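Local structure of lipoprotein (Paraburkholderia phytofirmans, 5T11) at residues 113-118 / 150-155; 109-114 / 142-147. The protein is a PelC lipoprotein that assembles into a dodecamer in the periplasm and probably guides export of Pel polysaccharide across the outer membrane. The protein carries 1 engineered substitution. All coordinates share one frame; numbering follows the deposited sequence.

Interaction 1: residues 113-118 / 150-155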
loop_
_atom_site.group_PDB
_atom_site.type_symbol
_atom_site.label_atom_id
_atom_site.label_comp_id
_atom_site.label_asym_id
_atom_site.label_seq_id
_atom_site.Cartn_x
_atom_site.Cartn_y
_atom_site.Cartn_z
ATOM N N VAL B 113 19.384 25.873 -15.245
ATOM C CA VAL B 113 18.720 27.161 -15.458
ATOM C C VAL B 113 19.202 27.778 -16.767
ATOM O O VAL B 113 20.366 27.633 -17.155
ATOM C CB VAL B 113 18.974 28.165 -14.310
ATOM C CG1 VAL B 113 18.353 27.689 -13.022
ATOM C CG2 VAL B 113 20.475 28.412 -14.131
ATOM N N THR B 114 18.294 28.484 -17.443
ATOM C CA THR B 114 18.627 29.316 -18.593
ATOM C C THR B 114 18.127 30.733 -18.320
ATOM O O THR B 114 17.067 30.917 -17.711
ATOM C CB THR B 114 18.002 28.759 -19.887
ATOM O OG1 THR B 114 16.624 28.445 -19.647
ATOM C CG2 THR B 114 18.726 27.483 -20.355
ATOM N N PHE B 115 18.891 31.736 -18.751
ATOM C CA PHE B 115 18.536 33.139 -18.544
ATOM C C PHE B 115 18.688 33.913 -19.847
ATOM O O PHE B 115 19.549 33.592 -20.676
ATOM C CB PHE B 115 19.425 33.826 -17.485
ATOM C CG PHE B 115 19.149 33.403 -16.070
ATOM C CD1 PHE B 115 18.073 33.943 -15.363
ATOM C CD2 PHE B 115 19.996 32.509 -15.420
ATOM C CE1 PHE B 115 17.818 33.557 -14.050
ATOM C CE2 PHE B 115 19.743 32.114 -14.106
ATOM C CZ PHE B 115 18.656 32.642 -13.422
ATOM N N GLU B 116 17.854 34.947 -20.014
ATOM C CA GLU B 116 17.963 35.903 -21.113
ATOM C C GLU B 116 17.831 37.311 -20.551
ATOM O O GLU B 116 17.006 37.558 -19.663
ATOM C CB GLU B 116 16.876 35.710 -22.202
ATOM C CG GLU B 116 16.838 34.357 -22.868
ATOM C CD GLU B 116 15.973 33.360 -22.112
ATOM O OE1 GLU B 116 14.929 33.768 -21.557
ATOM O OE2 GLU B 116 16.345 32.168 -22.072
ATOM N N LEU B 117 18.631 38.235 -21.075
ATOM C CA LEU B 117 18.495 39.652 -20.770
ATOM C C LEU B 117 17.942 40.353 -22.003
ATOM O O LEU B 117 18.560 40.309 -23.077
ATOM C CB LEU B 117 19.830 40.266 -20.352
ATOM C CG LEU B 117 19.705 41.688 -19.799
ATOM C CD1 LEU B 117 19.037 41.639 -18.424
ATOM C CD2 LEU B 117 21.059 42.369 -19.736
ATOM N N ILE B 118 16.795 41.010 -21.848
ATOM C CA ILE B 118 16.077 41.616 -22.965
ATOM C C ILE B 118 16.159 43.137 -22.865
ATOM O O ILE B 118 15.940 43.711 -21.792
ATOM C CB ILE B 118 14.617 41.133 -23.007
ATOM C CG1 ILE B 118 14.586 39.620 -23.289
ATOM C CG2 ILE B 118 13.829 41.909 -24.059
ATOM C CD1 ILE B 118 13.416 38.892 -22.664
ATOM N N ALA B 150 24.606 32.733 -9.084
ATOM C CA ALA B 150 25.640 33.756 -8.921
ATOM C C ALA B 150 26.697 33.637 -10.011
ATOM O O ALA B 150 27.102 34.640 -10.613
ATOM C CB ALA B 150 26.281 33.659 -7.535
ATOM N N LYS B 151 27.142 32.408 -10.293
ATOM C CA LYS B 151 28.126 32.198 -11.357
ATOM C C LYS B 151 27.543 32.585 -12.718
ATOM O O LYS B 151 28.152 33.353 -13.478
ATOM C CB LYS B 151 28.584 30.728 -11.341
ATOM C CG LYS B 151 29.682 30.355 -12.329
ATOM C CD LYS B 151 30.997 31.046 -11.978
ATOM C CE LYS B 151 32.153 30.599 -12.873
ATOM N NZ LYS B 151 33.313 31.521 -12.731
ATOM N N VAL B 152 26.337 32.086 -13.022
ATOM C CA VAL B 152 25.723 32.296 -14.332
ATOM C C VAL B 152 25.509 33.785 -14.608
ATOM O O VAL B 152 25.716 34.258 -15.733
ATOM C CB VAL B 152 24.399 31.513 -14.425
ATOM C CG1 VAL B 152 23.586 31.976 -15.628
ATOM C CG2 VAL B 152 24.662 29.999 -14.494
ATOM N N LEU B 153 25.074 34.538 -13.602
ATOM C CA LEU B 153 24.765 35.955 -13.768
ATOM C C LEU B 153 25.960 36.865 -13.509
ATOM O O LEU B 153 25.813 38.096 -13.549
ATOM C CB LEU B 153 23.605 36.356 -12.846
ATOM C CG LEU B 153 22.260 35.649 -13.084
ATOM C CD1 LEU B 153 21.170 36.222 -12.167
ATOM C CD2 LEU B 153 21.829 35.732 -14.555
ATOM N N SER B 154 27.140 36.297 -13.259
ATOM C CA SER B 154 28.312 37.129 -13.002
ATOM C C SER B 154 28.651 38.120 -14.122
ATOM O O SER B 154 29.167 39.203 -13.793
ATOM C CB SER B 154 29.530 36.245 -12.696
ATOM O OG SER B 154 29.972 35.561 -13.852
ATOM N N PRO B 155 28.415 37.845 -15.416
ATOM C CA PRO B 155 28.694 38.886 -16.424
ATOM C C PRO B 155 27.761 40.095 -16.348
ATOM O O PRO B 155 28.044 41.105 -17.004
ATOM C CB PRO B 155 28.535 38.146 -17.758
ATOM C CG PRO B 155 28.659 36.664 -17.410
ATOM C CD PRO B 155 28.051 36.560 -16.052
#
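Lys151 O is held twice just where Val152 and the following Leu153 come against Phe115 of the strand: Ser154 N donates to Lys151 O over 3.1 Å, and Ser154 OG reaches Lys151 O at 2.9 Å, in the carbonyl plane with a C=O...O angle of 150°. This polar turn lies behind a purely apolar contact, part of the alpha/beta core in which helix 141-152 packs on a mixed sheet. Segment 113-118 belongs to strand 109-119, an inner strand of that sheet, paired on its two sides with strands 90-99 and 125-134.

Phe115 carries most of the strand's share. Its CG is turned anti to the carbonyl carbon (chi1 -73°), and the ring stands off the sheet and meets two consecutive residues of 150-155. Leu153 comes in over one face, crossing the side chain of Phe115 at about a right angle. Its CD2 methyl makes a CH-pi contact, 4.0 Å from the centroid of the Phe115 ring and 19° off the normal, displaced toward the rim. Val152 approaches the same ring obliquely. Its CG1, anti to the backbone N, closes to 3.6 Å from Phe115 CD2, so both residues press on the same ring carbon. The other methyl, Val152 CG2, only brushes Val113 CG2, at 4.5 Å.

Around this group the core is filled by Leu92 of strand 90-99 and Ala43 of helix 35-49, each touching both Phe115 and Leu153, while Trp127 packs against Leu153. Val152 also lies on Val7 of strand 5-9, and its carbonyl oxygen accepts a hydrogen bond from Gln9 NE2. On the ring itself, Leu153 CD2 settles nearest CD2 and CG of Phe115, 3.8 Å from the former.

Interaction 2: residues 109-114 / 142-147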
loop_
_atom_site.group_PDB
_atom_site.type_symbol
_atom_site.label_atom_id
_atom_site.label_comp_id
_atom_site.label_asym_id
_atom_site.label_seq_id
_atom_site.Cartn_x
_atom_site.Cartn_y
_atom_site.Cartn_z
ATOM N N PRO B 109 21.644 17.103 -4.847
ATOM C CA PRO B 109 20.912 18.190 -5.516
ATOM C C PRO B 109 21.429 18.435 -6.923
ATOM O O PRO B 109 22.622 18.306 -7.204
ATOM C CB PRO B 109 21.185 19.408 -4.619
ATOM C CG PRO B 109 22.517 19.101 -3.957
ATOM C CD PRO B 109 22.485 17.589 -3.736
ATOM N N VAL B 110 20.512 18.795 -7.818
ATOM C CA VAL B 110 20.840 19.093 -9.207
ATOM C C VAL B 110 20.021 20.304 -9.651
ATOM O O VAL B 110 18.825 20.401 -9.353
ATOM C CB VAL B 110 20.582 17.874 -10.127
ATOM C CG1 VAL B 110 21.562 16.737 -9.826
ATOM C CG2 VAL B 110 19.178 17.365 -9.930
ATOM N N VAL B 111 20.662 21.224 -10.374
ATOM C CA VAL B 111 20.039 22.475 -10.813
ATOM C C VAL B 111 20.402 22.747 -12.267
ATOM O O VAL B 111 21.576 22.655 -12.651
ATOM C CB VAL B 111 20.483 23.668 -9.940
ATOM C CG1 VAL B 111 19.868 24.982 -10.451
ATOM C CG2 VAL B 111 20.105 23.430 -8.470
ATOM N N GLY B 112 19.399 23.091 -13.076
ATOM C CA GLY B 112 19.617 23.556 -14.439
ATOM C C GLY B 112 18.775 24.799 -14.704
ATOM O O GLY B 112 17.581 24.796 -14.383
ATOM N N VAL B 113 19.384 25.873 -15.245
ATOM C CA VAL B 113 18.720 27.161 -15.458
ATOM C C VAL B 113 19.202 27.778 -16.767
ATOM O O VAL B 113 20.366 27.633 -17.155
ATOM C CB VAL B 113 18.974 28.165 -14.310
ATOM C CG1 VAL B 113 18.353 27.689 -13.022
ATOM C CG2 VAL B 113 20.475 28.412 -14.131
ATOM N N THR B 114 18.294 28.484 -17.443
ATOM C CA THR B 114 18.627 29.316 -18.593
ATOM C C THR B 114 18.127 30.733 -18.320
ATOM O O THR B 114 17.067 30.917 -17.711
ATOM C CB THR B 114 18.002 28.759 -19.887
ATOM O OG1 THR B 114 16.624 28.445 -19.647
ATOM C CG2 THR B 114 18.726 27.483 -20.355
ATOM N N SER B 142 19.267 24.467 -2.182
ATOM C CA SER B 142 19.332 25.924 -2.281
ATOM C C SER B 142 20.777 26.436 -2.301
ATOM O O SER B 142 21.057 27.427 -2.981
ATOM C CB SER B 142 18.522 26.586 -1.156
ATOM O OG SER B 142 18.980 26.201 0.135
ATOM N N SER B 143 21.706 25.794 -1.583
ATOM C CA SER B 143 23.108 26.201 -1.696
ATOM C C SER B 143 23.610 26.042 -3.129
ATOM O O SER B 143 24.261 26.940 -3.676
ATOM C CB SER B 143 23.988 25.398 -0.740
ATOM O OG SER B 143 23.847 25.851 0.593
ATOM N N VAL B 144 23.311 24.899 -3.757
ATOM C CA VAL B 144 23.749 24.681 -5.130
ATOM C C VAL B 144 23.099 25.696 -6.069
ATOM O O VAL B 144 23.765 26.304 -6.913
ATOM C CB VAL B 144 23.460 23.233 -5.564
ATOM C CG1 VAL B 144 23.654 23.092 -7.054
ATOM C CG2 VAL B 144 24.393 22.269 -4.828
ATOM N N ALA B 145 21.788 25.891 -5.938
ATOM C CA ALA B 145 21.100 26.831 -6.821
ATOM C C ALA B 145 21.639 28.258 -6.667
ATOM O O ALA B 145 21.833 28.969 -7.664
ATOM C CB ALA B 145 19.598 26.792 -6.543
ATOM N N THR B 146 21.883 28.700 -5.429
ATOM C CA THR B 146 22.316 30.077 -5.227
ATOM C C THR B 146 23.724 30.279 -5.775
ATOM O O THR B 146 23.999 31.263 -6.473
ATOM C CB THR B 146 22.260 30.453 -3.743
ATOM O OG1 THR B 146 23.050 29.519 -2.993
ATOM C CG2 THR B 146 20.810 30.446 -3.228
ATOM N N SER B 147 24.625 29.347 -5.464
ATOM C CA SER B 147 25.989 29.401 -5.981
ATOM C C SER B 147 26.012 29.408 -7.509
ATOM O O SER B 147 26.810 30.130 -8.121
ATOM C CB SER B 147 26.781 28.212 -5.426
ATOM O OG SER B 147 28.157 28.280 -5.736
#
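Pro109 opens the contact at the start of the strand: its ring carbon CG rests 3.8 Å from Val144 CG2 on the helix, the two side chains crossing at about a right angle. The next residue, Val110, turns away from the helix. Val111 points back toward it and makes the central contacts, all through one branch. With CG1 of Val111 anti to the backbone N (chi1 178°), its CG2 falls beside the N, 3.8 Å from Val144 CG1 and 3.9 Å from Ala145 CB. Val144 thus shares out its methyls, CG2 to the proline and CG1 to the valine, with the side chains of Val111 and Val144 running past each other in opposite directions.

This is helix-on-sheet packing by small apolar groups, with no hydrogen bond between the segments. The local axes approach to 7.9 Å and run in nearly the same direction, at 29°. Both Pro109 and Val111 find Val144. The small Ala145 is consistent with the close approach of the backbones here, Val111 CA to Ala145 CA 6.0 Å.

Leu141 and Leu148 of the same helix add to the cover of Val111. Trp99, on neighbouring strand 90-99, touches both Val111 and Ala145, while Val144 leans on Arg133 of strand 125-134, the partner on the strand's other side.

Interactions 1 and 2 are two sections of one interface, the largely helical run 142-153 lying on strand 109-119, with centres 12 Å apart. The segments overlap on the strand at Val113 and Thr114, but Val113 contributes contacts only to interaction 1. Going along the chain, small valine, proline and alanine groups in interaction 2 give way to an aromatic ring in interaction 1, which lies deeper, about 5 Å from the centre of the chain against 10 Å. The strand also reaches a second subunit, whose Tyr101 packs on Val110 and whose Asn45 packs on Thr114 and Glu116, so the same strand serves both the monomer core and the dodecamer.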